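Putative histidinol-phosphate aminotransferase (Erwinia carotovora atroseptica, PDB 3LY1) binds pyridoxal 5'-phosphate and probably acts as a transaminase, as expected for a class-II aminotransferase of the histidinol-phosphate aminotransferase subfamily. Local coordinates at residues Arg47-Glu52 with Ile244-Val249; Leu54-Lys59 with Ala251-Met256. All blocks are in the same frame, centred on the assembly; numbering follows the deposited sequence.

Interaction 1: residues Arg47-Glu52 with Ile244-Val249; sequences RYAKNE and INFSGV. With PLP (pyridoxal-5'-phosphate), chain M.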
ATOM      1  N   ARG A  47       2.202 -15.637   4.913  1.00 11.79           N
ATOM      2  CA  ARG A  47       3.521 -15.077   5.201  1.00 12.12           C
ATOM      3  C   ARG A  47       3.757 -13.829   4.362  1.00 11.98           C
ATOM      4  O   ARG A  47       3.157 -13.636   3.332  1.00 10.05           O
ATOM      5  CB  ARG A  47       4.596 -16.151   5.011  1.00 12.33           C
ATOM      6  CG  ARG A  47       4.434 -17.230   6.056  1.00 13.63           C
ATOM      7  CD  ARG A  47       5.576 -18.149   6.171  1.00 18.03           C
ATOM      8  NE  ARG A  47       5.222 -19.376   6.894  1.00 15.08           N
ATOM      9  CZ  ARG A  47       5.200 -19.518   8.216  1.00 17.77           C
ATOM     10  NH1 ARG A  47       5.508 -18.506   9.030  1.00 17.84           N
ATOM     11  NH2 ARG A  47       4.864 -20.688   8.737  1.00 17.30           N
ATOM     12  N   TYR A  48       4.611 -12.952   4.868  1.00 12.71           N
ATOM     13  CA  TYR A  48       5.063 -11.788   4.146  1.00 13.22           C
ATOM     14  C   TYR A  48       5.988 -12.221   3.033  1.00 13.28           C
ATOM     15  O   TYR A  48       6.804 -13.164   3.204  1.00 14.82           O
ATOM     16  CB  TYR A  48       5.821 -10.836   5.083  1.00 13.25           C
ATOM     17  CG  TYR A  48       4.999 -10.273   6.234  1.00 13.93           C
ATOM     18  CD1 TYR A  48       4.099  -9.247   6.014  1.00 12.00           C
ATOM     19  CD2 TYR A  48       5.115 -10.769   7.546  1.00 12.10           C
ATOM     20  CE1 TYR A  48       3.351  -8.753   7.012  1.00 13.53           C
ATOM     21  CE2 TYR A  48       4.345 -10.243   8.577  1.00 14.15           C
ATOM     22  CZ  TYR A  48       3.473  -9.235   8.309  1.00 13.22           C
ATOM     23  OH  TYR A  48       2.673  -8.683   9.307  1.00 15.09           O
ATOM     24  N   ALA A  49       5.870 -11.529   1.894  1.00 12.70           N
ATOM     25  CA  ALA A  49       6.643 -11.838   0.698  1.00 14.35           C
ATOM     26  C   ALA A  49       8.028 -11.193   0.732  1.00 15.09           C
ATOM     27  O   ALA A  49       8.461 -10.612  -0.276  1.00 16.28           O
ATOM     28  CB  ALA A  49       5.879 -11.382  -0.575  1.00 13.47           C
ATOM     29  N   LYS A  50       8.755 -11.367   1.833  1.00 15.30           N
ATOM     30  CA  LYS A  50      10.032 -10.670   2.049  1.00 16.43           C
ATOM     31  C   LYS A  50      11.121 -10.936   1.006  1.00 16.93           C
ATOM     32  O   LYS A  50      11.589  -9.994   0.350  1.00 15.85           O
ATOM     33  CB  LYS A  50      10.556 -10.967   3.455  1.00 17.10           C
ATOM     34  CG  LYS A  50       9.754 -10.195   4.511  1.00 16.20           C
ATOM     35  CD  LYS A  50      10.089 -10.650   5.925  1.00 17.60           C
ATOM     36  CE  LYS A  50       9.350  -9.860   7.036  1.00 19.54           C
ATOM     37  NZ  LYS A  50       9.972  -8.554   7.280  1.00 21.55           N
ATOM     38  N   ASN A  51      11.507 -12.197   0.814  1.00 17.23           N
ATOM     39  CA  ASN A  51      12.529 -12.480  -0.183  1.00 18.39           C
ATOM     40  C   ASN A  51      12.104 -12.207  -1.635  1.00 18.79           C
ATOM     41  O   ASN A  51      12.915 -11.790  -2.471  1.00 19.03           O
ATOM     42  CB  ASN A  51      13.006 -13.919  -0.082  1.00 18.15           C
ATOM     43  CG  ASN A  51      14.233 -14.154  -0.917  1.00 19.41           C
ATOM     44  OD1 ASN A  51      15.306 -13.604  -0.633  1.00 20.76           O
ATOM     45  ND2 ASN A  51      14.076 -14.908  -1.983  1.00 18.86           N
ATOM     46  N   GLU A  52      10.825 -12.426  -1.914  1.00 18.41           N
ATOM     47  CA  GLU A  52      10.266 -12.230  -3.250  1.00 17.90           C
ATOM     48  C   GLU A  52      10.305 -10.750  -3.621  1.00 16.57           C
ATOM     49  O   GLU A  52      10.546 -10.409  -4.779  1.00 15.93           O
ATOM     50  CB  GLU A  52       8.828 -12.780  -3.305  1.00 18.63           C
ATOM     51  CG  GLU A  52       8.712 -14.339  -3.185  1.00 19.26           C
ATOM     52  CD  GLU A  52       8.830 -14.907  -1.745  1.00 21.73           C
ATOM     53  OE1 GLU A  52       8.800 -14.158  -0.758  1.00 20.52           O
ATOM     54  OE2 GLU A  52       8.954 -16.151  -1.603  1.00 25.83           O
ATOM     55  N   ILE A 244       4.804  -5.222  -0.487  1.00 16.61           N
ATOM     56  CA  ILE A 244       3.874  -5.444  -1.585  1.00 16.87           C
ATOM     57  C   ILE A 244       3.196  -6.781  -1.339  1.00 16.04           C
ATOM     58  O   ILE A 244       3.763  -7.684  -0.728  1.00 16.09           O
ATOM     59  CB  ILE A 244       4.646  -5.394  -2.953  1.00 17.32           C
ATOM     60  CG1 ILE A 244       5.416  -4.069  -3.075  1.00 17.90           C
ATOM     61  CG2 ILE A 244       3.717  -5.436  -4.132  1.00 17.74           C
ATOM     62  CD1 ILE A 244       4.506  -2.828  -2.946  1.00 18.29           C
ATOM     63  N   ASN A 245       1.975  -6.921  -1.827  1.00 15.34           N
ATOM     64  CA  ASN A 245       1.216  -8.131  -1.620  1.00 15.15           C
ATOM     65  C   ASN A 245       1.787  -9.309  -2.425  1.00 14.64           C
ATOM     66  O   ASN A 245       2.383  -9.118  -3.494  1.00 15.31           O
ATOM     67  CB  ASN A 245      -0.276  -7.890  -1.860  1.00 15.10           C
ATOM     68  CG  ASN A 245      -0.684  -8.066  -3.282  1.00 17.72           C
ATOM     69  OD1 ASN A 245      -0.944  -9.182  -3.747  1.00 14.17           O
ATOM     70  ND2 ASN A 245      -0.762  -6.964  -3.993  1.00 20.50           N
ATOM     71  N   PHE A 246       1.671 -10.504  -1.860  1.00 14.57           N
ATOM     72  CA  PHE A 246       2.307 -11.711  -2.414  1.00 14.58           C
ATOM     73  C   PHE A 246       1.856 -12.032  -3.839  1.00 14.74           C
ATOM     74  O   PHE A 246       2.668 -12.326  -4.685  1.00 14.57           O
ATOM     75  CB  PHE A 246       2.034 -12.925  -1.519  1.00 14.35           C
ATOM     76  CG  PHE A 246       3.225 -13.788  -1.287  1.00 12.68           C
ATOM     77  CD1 PHE A 246       3.973 -14.290  -2.353  1.00 14.43           C
ATOM     78  CD2 PHE A 246       3.553 -14.190  -0.007  1.00 12.70           C
ATOM     79  CE1 PHE A 246       5.042 -15.108  -2.122  1.00 12.90           C
ATOM     80  CE2 PHE A 246       4.628 -15.027   0.227  1.00 12.95           C
ATOM     81  CZ  PHE A 246       5.379 -15.471  -0.824  1.00 12.98           C
ATOM     82  N   SER A 247       0.564 -11.961  -4.115  1.00 15.41           N
ATOM     83  CA  SER A 247       0.091 -12.283  -5.462  1.00 15.18           C
ATOM     84  C   SER A 247       0.611 -11.257  -6.463  1.00 14.97           C
ATOM     85  O   SER A 247       1.027 -11.622  -7.539  1.00 14.44           O
ATOM     86  CB  SER A 247      -1.444 -12.342  -5.525  1.00 15.69           C
ATOM     87  OG  SER A 247      -1.913 -13.354  -4.662  1.00 15.29           O
ATOM     88  N   GLY A 248       0.583  -9.986  -6.094  1.00 13.07           N
ATOM     89  CA  GLY A 248       1.117  -8.947  -6.933  1.00 13.62           C
ATOM     90  C   GLY A 248       2.602  -9.078  -7.224  1.00 13.41           C
ATOM     91  O   GLY A 248       3.008  -8.903  -8.377  1.00 13.79           O
ATOM     92  N   VAL A 249       3.398  -9.401  -6.198  1.00 12.28           N
ATOM     93  CA  VAL A 249       4.846  -9.548  -6.360  1.00 13.04           C
ATOM     94  C   VAL A 249       5.143 -10.723  -7.316  1.00 13.30           C
ATOM     95  O   VAL A 249       5.928 -10.598  -8.256  1.00 13.74           O
ATOM     96  CB  VAL A 249       5.570  -9.777  -5.021  1.00 13.07           C
ATOM     97  CG1 VAL A 249       6.998 -10.206  -5.260  1.00 12.87           C
ATOM     98  CG2 VAL A 249       5.500  -8.507  -4.146  1.00 15.75           C
TER
HETATM   99  N1  PLP M 500       1.450  -3.764  14.678  1.00 22.38           N
HETATM  100  C2  PLP M 500       2.105  -4.718  15.400  1.00 23.61           C
HETATM  101  C2A PLP M 500       2.005  -4.701  16.893  1.00 24.42           C
HETATM  102  C3  PLP M 500       2.825  -5.677  14.715  1.00 25.90           C
HETATM  103  O3  PLP M 500       3.471  -6.640  15.411  1.00 25.79           O
HETATM  104  C4  PLP M 500       2.893  -5.672  13.305  1.00 27.50           C
HETATM  105  C4A PLP M 500       3.915  -6.550  12.650  1.00 33.98           C
HETATM  106  O4A PLP M 500       3.429  -7.523  12.068  1.00 38.40           O
HETATM  107  C5  PLP M 500       2.235  -4.686  12.587  1.00 25.91           C
HETATM  108  C6  PLP M 500       1.514  -3.741  13.311  1.00 23.27           C
HETATM  109  C5A PLP M 500       2.244  -4.540  11.074  1.00 27.54           C
HETATM  110  O4P PLP M 500       1.508  -5.597  10.435  1.00 27.45           O
HETATM  111  P   PLP M 500       0.763  -5.426   9.054  1.00 24.07           P
HETATM  112  O1P PLP M 500       1.290  -4.311   8.160  1.00 20.88           O
HETATM  113  O2P PLP M 500      -0.683  -5.327   9.408  1.00 22.87           O
HETATM  114  O3P PLP M 500       0.896  -6.748   8.340  1.00 22.43           O
HETATM  115  O   HOH W   1       4.403  -9.024   1.676  1.00 14.10           O

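Interaction 2: residues Leu54-Lys59 with Ala251-Met256; sequences LMLGNK and AALASM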
ATOM      1  N   LEU A  54      12.543  -8.606  -2.435  1.00 15.25           N
ATOM      2  CA  LEU A  54      13.957  -8.383  -2.759  1.00 15.34           C
ATOM      3  C   LEU A  54      14.245  -8.787  -4.206  1.00 15.09           C
ATOM      4  O   LEU A  54      14.863  -8.028  -4.949  1.00 14.53           O
ATOM      5  CB  LEU A  54      14.896  -9.091  -1.745  1.00 15.26           C
ATOM      6  CG  LEU A  54      14.918  -8.553  -0.303  1.00 15.74           C
ATOM      7  CD1 LEU A  54      15.835  -9.406   0.586  1.00 19.03           C
ATOM      8  CD2 LEU A  54      15.395  -7.118  -0.239  1.00 19.60           C
HETATM    9  N   MSE A  55      13.771  -9.957  -4.634  1.00 15.85           N
HETATM   10  CA  MSE A  55      13.993 -10.399  -5.995  0.50 16.03           C
HETATM   11  C   MSE A  55      13.370  -9.471  -7.057  1.00 15.85           C
HETATM   12  O   MSE A  55      13.989  -9.203  -8.109  1.00 16.80           O
HETATM   13  CB  MSE A  55      13.456 -11.827  -6.181  0.50 16.08           C
HETATM   14  CG  MSE A  55      14.065 -12.858  -5.239  0.50 17.85           C
HETATM   15 SE   MSE A  55      15.970 -13.174  -5.483  0.38 20.38          SE
HETATM   16  CE  MSE A  55      16.691 -12.287  -3.897  0.50 17.80           C
ATOM     17  N   LEU A  56      12.148  -9.027  -6.829  1.00 15.58           N
ATOM     18  CA  LEU A  56      11.467  -8.083  -7.748  1.00 15.51           C
ATOM     19  C   LEU A  56      12.237  -6.761  -7.840  1.00 14.48           C
ATOM     20  O   LEU A  56      12.424  -6.228  -8.921  1.00 13.53           O
ATOM     21  CB  LEU A  56      10.018  -7.819  -7.310  1.00 15.45           C
ATOM     22  CG  LEU A  56       9.148  -6.916  -8.195  1.00 15.11           C
ATOM     23  CD1 LEU A  56       9.148  -7.409  -9.656  1.00 17.44           C
ATOM     24  CD2 LEU A  56       7.742  -6.810  -7.627  1.00 18.36           C
ATOM     25  N   GLY A  57      12.701  -6.266  -6.703  1.00 15.29           N
ATOM     26  CA  GLY A  57      13.533  -5.034  -6.658  1.00 15.43           C
ATOM     27  C   GLY A  57      14.797  -5.183  -7.508  1.00 16.56           C
ATOM     28  O   GLY A  57      15.131  -4.296  -8.291  1.00 16.17           O
ATOM     29  N   ASN A  58      15.460  -6.327  -7.373  1.00 16.67           N
ATOM     30  CA  ASN A  58      16.683  -6.618  -8.119  1.00 17.39           C
ATOM     31  C   ASN A  58      16.408  -6.759  -9.611  1.00 16.92           C
ATOM     32  O   ASN A  58      17.170  -6.265 -10.425  1.00 17.38           O
ATOM     33  CB  ASN A  58      17.333  -7.901  -7.622  1.00 18.24           C
ATOM     34  CG  ASN A  58      17.873  -7.795  -6.213  1.00 17.78           C
ATOM     35  OD1 ASN A  58      18.050  -6.714  -5.683  1.00 22.91           O
ATOM     36  ND2 ASN A  58      18.182  -8.950  -5.616  1.00 22.21           N
ATOM     37  N   LYS A  59      15.288  -7.383  -9.958  1.00 16.52           N
ATOM     38  CA  LYS A  59      14.905  -7.531 -11.338  1.00 17.29           C
ATOM     39  C   LYS A  59      14.573  -6.171 -12.006  1.00 16.81           C
ATOM     40  O   LYS A  59      14.937  -5.944 -13.144  1.00 16.83           O
ATOM     41  CB  LYS A  59      13.726  -8.491 -11.410  1.00 18.62           C
ATOM     42  CG  LYS A  59      13.511  -9.169 -12.734  1.00 21.86           C
ATOM     43  CD  LYS A  59      12.295 -10.129 -12.687  1.00 26.52           C
ATOM     44  CE  LYS A  59      12.487 -11.426 -13.534  1.00 28.63           C
ATOM     45  NZ  LYS A  59      12.849 -11.175 -14.942  1.00 31.44           N
ATOM     46  N   ALA A 251       3.007 -12.074  -9.450  1.00 12.55           N
ATOM     47  CA  ALA A 251       2.484 -11.760 -10.779  1.00 12.82           C
ATOM     48  C   ALA A 251       3.431 -10.818 -11.510  1.00 13.29           C
ATOM     49  O   ALA A 251       3.658 -10.977 -12.698  1.00 14.45           O
ATOM     50  CB  ALA A 251       1.091 -11.231 -10.712  1.00 13.39           C
ATOM     51  N   ALA A 252       3.989  -9.819 -10.809  1.00 14.94           N
ATOM     52  CA  ALA A 252       4.934  -8.888 -11.438  1.00 15.07           C
ATOM     53  C   ALA A 252       6.190  -9.621 -11.928  1.00 16.03           C
ATOM     54  O   ALA A 252       6.659  -9.350 -13.037  1.00 15.76           O
ATOM     55  CB  ALA A 252       5.306  -7.706 -10.488  1.00 15.74           C
ATOM     56  N   LEU A 253       6.726 -10.524 -11.121  1.00 16.11           N
ATOM     57  CA  LEU A 253       7.923 -11.271 -11.521  1.00 18.30           C
ATOM     58  C   LEU A 253       7.649 -12.055 -12.801  1.00 18.84           C
ATOM     59  O   LEU A 253       8.478 -12.073 -13.706  1.00 20.92           O
ATOM     60  CB  LEU A 253       8.393 -12.221 -10.432  1.00 17.90           C
ATOM     61  CG  LEU A 253       9.112 -11.614  -9.227  1.00 19.53           C
ATOM     62  CD1 LEU A 253       9.208 -12.672  -8.110  1.00 16.57           C
ATOM     63  CD2 LEU A 253      10.499 -11.045  -9.582  1.00 18.34           C
ATOM     64  N   ALA A 254       6.494 -12.697 -12.876  1.00 18.77           N
ATOM     65  CA  ALA A 254       6.136 -13.473 -14.051  1.00 18.86           C
ATOM     66  C   ALA A 254       5.882 -12.593 -15.296  1.00 19.05           C
ATOM     67  O   ALA A 254       6.300 -12.949 -16.405  1.00 19.26           O
ATOM     68  CB  ALA A 254       4.924 -14.342 -13.750  1.00 17.96           C
ATOM     69  N   SER A 255       5.198 -11.457 -15.119  1.00 20.24           N
ATOM     70  CA  SER A 255       4.821 -10.591 -16.259  1.00 20.54           C
ATOM     71  C   SER A 255       6.075  -9.988 -16.907  1.00 21.57           C
ATOM     72  O   SER A 255       6.177  -9.903 -18.141  1.00 21.96           O
ATOM     73  CB  SER A 255       3.819  -9.514 -15.833  1.00 20.57           C
ATOM     74  OG  SER A 255       3.207  -8.913 -16.958  1.00 21.29           O
HETATM   75  N   MSE A 256       7.065  -9.664 -16.084  1.00 21.91           N
HETATM   76  CA  MSE A 256       8.372  -9.237 -16.595  1.00 23.35           C
HETATM   77  C   MSE A 256       9.091 -10.266 -17.479  1.00 25.00           C
HETATM   78  O   MSE A 256       9.971  -9.871 -18.257  1.00 25.48           O
HETATM   79  CB  MSE A 256       9.292  -8.802 -15.453  1.00 22.57           C
HETATM   80  CG  MSE A 256       8.871  -7.524 -14.792  1.00 21.98           C
HETATM   81 SE   MSE A 256      10.170  -7.061 -13.486  0.75 19.90          SE
HETATM   82  CE  MSE A 256      11.564  -6.417 -14.730  1.00 20.89           C
TER

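Interaction 1: residues Arg47-Glu52 with Ile244-Val249
In this fold-type I aminotransferase dimer, two helix N-termini meet where each subunit lends a tyrosine to its partner's cofactor. The F246 ring carries the contact. A49 CB sits over one ring face in a CH-pi contact, 3.7 Å from the ring centroid and 12° off the normal, while R47 O lies in plane at the edge, 3.4 Å from F246 CD2. E52, bent at chi2 (79°), crosses the far end of the ring obliquely; its CD comes within 3.6 Å of F246 CZ, with carboxylate and ring planes 48° apart. V249 CG1 packs on E52 CB and O. A water links A49 N to I244 O. A49, centre of an inverse gamma turn, is the N-cap residue of helix 50-63, and N245 caps helix 246-255, its OD1 accepting from G248 N above the carbonyl plane. R47 NH1 forms a salt bridge with E25 of the second subunit, whose other carboxylate oxygen accepts from Y48 N. The CB of Y48 points away from 244-249; its OH, also hydrogen-bonded to K213 NZ of the second subunit, donates to PLP O3P at 2.8 Å, the phosphate oxygen lying in the plane of the phenol ring.

Interaction 2: residues Leu54-Lys59 with Ala251-Met256
L253 lies obliquely across L56 where helices 50-63 and 246-255 run side by side in near-parallel packing within the fold-type I subunit, the axes of their short segments 10.1 Å apart at closest approach and inclined by 34°. The branch that does the touching is L253 CD2: it reaches L56 CA at 3.6 Å and K59 CD at 3.7 Å, so one methyl fits between two residues a helical turn apart. L56 answers with CG anti to its backbone N (chi1 -177°), which carries both methyls across to A252 CB; CD2 stands 3.9 Å from that CB. K59 also has CG anti to N, and its chain stays extended as far as CD before bending at chi3 and chi4. Its aliphatic part meets the selenomethionine M256 tip to tip, CD being 3.8 Å from SE, while the bend at chi3 (75°) carries CE on toward K59 O. The selenium also touches L56 CD1, at 4.0 Å. Outward, M256 packs on F211 and on L60 and H63 of helix 50-63. The side-chain contacts are apolar: K59 contributes methylenes, so van der Waals contact holds the two helices here, while its ammonium NZ is hydrogen-bonded to N257 OD1 just past 251-256.

Overall arrangement
Interactions 1 and 2 are successive levels of a single helix pair, 50-63 against 246-255, with centres 10 Å apart. They join directly: V249 CA meets L56 CD2 and E52 O meets L253 CD1, each at 4.2 Å, so aromatic packing at the N-termini passes into aliphatic packing about two turns later. Interaction 1 is the level at the subunit interface, where Y48 enters the cofactor site of the second subunit, whose S77, S78, D179, Y182, T210 and S212 also bind that PLP. Interaction 2 touches no other chain, yet the A252 side chain lies about 12 Å from a bound PLP. The helix pair thus joins a contact beside the shared active site to plain packing within one subunit.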